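Local coordinates for protein geranyltranstransferase (Agrobacterium tumefaciens, PDB 2H8O) that probably catalyses the condensation of geranyl diphosphate with isopentenyl diphosphate to give farnesyl diphosphate, as a mainly helical member of the polyprenyl synthetase family, at residues A[37-40]-A[41-45]. Numbering follows the deposited sequence.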
loop_
_atom_site.group_PDB
_atom_site.type_symbol
_atom_site.label_atom_id
_atom_site.label_comp_id
_atom_site.label_asym_id
_atom_site.label_seq_id
_atom_site.Cartn_x
_atom_site.Cartn_y
_atom_site.Cartn_z
ATOM N N THR A 37 8.824 -33.772 -8.962
ATOM C CA THR A 37 9.858 -33.602 -7.934
ATOM C C THR A 37 10.692 -32.347 -8.222
ATOM O O THR A 37 11.009 -31.582 -7.316
ATOM C CB THR A 37 10.792 -34.825 -7.846
ATOM O OG1 THR A 37 10.026 -36.002 -7.549
ATOM C CG2 THR A 37 11.839 -34.630 -6.765
ATOM N N ASN A 38 11.041 -32.140 -9.489
ATOM C CA ASN A 38 11.781 -30.943 -9.884
ATOM C C ASN A 38 11.078 -29.672 -9.399
ATOM O O ASN A 38 11.701 -28.819 -8.755
ATOM C CB ASN A 38 11.979 -30.906 -11.399
ATOM C CG ASN A 38 13.004 -29.876 -11.838
ATOM O OD1 ASN A 38 14.022 -29.669 -11.183
ATOM N ND2 ASN A 38 12.747 -29.250 -12.978
ATOM N N PHE A 39 9.782 -29.563 -9.680
ATOM C CA PHE A 39 9.008 -28.423 -9.210
ATOM C C PHE A 39 8.946 -28.350 -7.683
ATOM O O PHE A 39 9.198 -27.292 -7.122
ATOM C CB PHE A 39 7.582 -28.426 -9.774
ATOM C CG PHE A 39 6.677 -27.462 -9.078
ATOM C CD1 PHE A 39 6.693 -26.120 -9.403
ATOM C CD2 PHE A 39 5.857 -27.883 -8.055
ATOM C CE1 PHE A 39 5.877 -25.225 -8.756
ATOM C CE2 PHE A 39 5.045 -26.983 -7.388
ATOM C CZ PHE A 39 5.054 -25.658 -7.735
ATOM N N GLU A 40 8.600 -29.460 -7.028
ATOM C CA GLU A 40 8.366 -29.446 -5.573
ATOM C C GLU A 40 9.628 -29.016 -4.852
ATOM O O GLU A 40 9.577 -28.252 -3.883
ATOM C CB GLU A 40 7.952 -30.827 -5.067
ATOM C CG GLU A 40 6.666 -31.383 -5.694
ATOM C CD GLU A 40 5.488 -31.383 -4.741
ATOM O OE1 GLU A 40 4.855 -30.313 -4.598
ATOM O OE2 GLU A 40 5.186 -32.451 -4.154
ATOM N N THR A 41 10.758 -29.524 -5.328
ATOM C CA THR A 41 12.059 -29.213 -4.758
ATOM C C THR A 41 12.408 -27.739 -4.959
ATOM O O THR A 41 12.841 -27.067 -4.012
ATOM C CB THR A 41 13.157 -30.135 -5.366
ATOM O OG1 THR A 41 12.891 -31.496 -5.000
ATOM C CG2 THR A 41 14.550 -29.782 -4.853
ATOM N N ARG A 42 12.214 -27.224 -6.166
ATOM C CA ARG A 42 12.475 -25.811 -6.415
ATOM C C ARG A 42 11.507 -24.922 -5.642
ATOM O O ARG A 42 11.890 -23.851 -5.189
ATOM C CB ARG A 42 12.435 -25.488 -7.907
ATOM C CG ARG A 42 12.767 -24.027 -8.231
ATOM C CD ARG A 42 14.142 -23.593 -7.752
ATOM N NE ARG A 42 15.141 -24.456 -8.360
ATOM C CZ ARG A 42 15.601 -24.324 -9.600
ATOM N NH1 ARG A 42 15.203 -23.333 -10.376
ATOM N NH2 ARG A 42 16.489 -25.188 -10.062
ATOM N N LEU A 43 10.250 -25.351 -5.510
ATOM C CA LEU A 43 9.268 -24.589 -4.706
ATOM C C LEU A 43 9.780 -24.420 -3.271
ATOM O O LEU A 43 9.739 -23.325 -2.706
ATOM C CB LEU A 43 7.892 -25.275 -4.706
ATOM C CG LEU A 43 6.789 -24.508 -3.949
ATOM C CD1 LEU A 43 6.490 -23.144 -4.583
ATOM C CD2 LEU A 43 5.531 -25.352 -3.873
ATOM N N ARG A 44 10.243 -25.517 -2.690
ATOM C CA ARG A 44 10.801 -25.495 -1.325
ATOM C C ARG A 44 12.069 -24.654 -1.235
ATOM O O ARG A 44 12.257 -23.925 -0.252
ATOM C CB ARG A 44 11.056 -26.904 -0.798
ATOM C CG ARG A 44 9.801 -27.731 -0.531
ATOM C CD ARG A 44 10.082 -29.034 0.209
ATOM N NE ARG A 44 11.269 -29.750 -0.274
ATOM C CZ ARG A 44 11.272 -30.756 -1.151
ATOM N NH1 ARG A 44 10.156 -31.225 -1.708
ATOM N NH2 ARG A 44 12.433 -31.291 -1.488
ATOM N N GLU A 45 12.937 -24.746 -2.242
ATOM C CA GLU A 45 14.177 -23.953 -2.291
ATOM C C GLU A 45 13.883 -22.474 -2.359
ATOM O O GLU A 45 14.479 -21.671 -1.625
ATOM C CB GLU A 45 15.038 -24.309 -3.513
ATOM C CG GLU A 45 15.712 -25.615 -3.453
ATOM C CD GLU A 45 16.246 -26.110 -4.822
ATOM O OE1 GLU A 45 16.325 -25.338 -5.803
ATOM O OE2 GLU A 45 16.592 -27.294 -4.897
#
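Thr-37 to Glu-40 and Thr-41 to Glu-45 are successive turns of helix 34-57, joined by i to i+4 backbone hydrogen bonds such as Leu-43 N to Phe-39 O at 2.7 Å. On one side, Phe-39 and Leu-43 lie alongside each other and point the same way. With CG anti to the backbone N (chi1 167°), the Phe-39 ring swings under Leu-43 CB, which lies over one face toward the rim. The chi1 of Leu-43 (-177°) puts its CD2 3.9 Å from CZ of Phe-39. Phe-91 meets the same ring edge-to-face, and Phe-329 also packs on it. Thr-41 OG1 sits beside its own backbone N, 3.0 Å from Thr-37 O, which already accepts the straight bond from Thr-41 N. Arg-44 bends at chi3 and folds back, bringing one guanidinium face over Thr-41 CA and Glu-40 O. Its NH1 stays 5.7 Å from Glu-40 OE2, too far for a salt bridge. Arg-42 NE instead forms a salt bridge with Glu-45 OE1 at 3.0 Å, syn but bent and tilted out of the carboxylate plane, while its NH1 pairs with Glu-95. This part of the helix has a buried side, Phe-39 and Leu-43, and a more exposed polar side, where two carboxylates probably stabilise the charge of Arg-42.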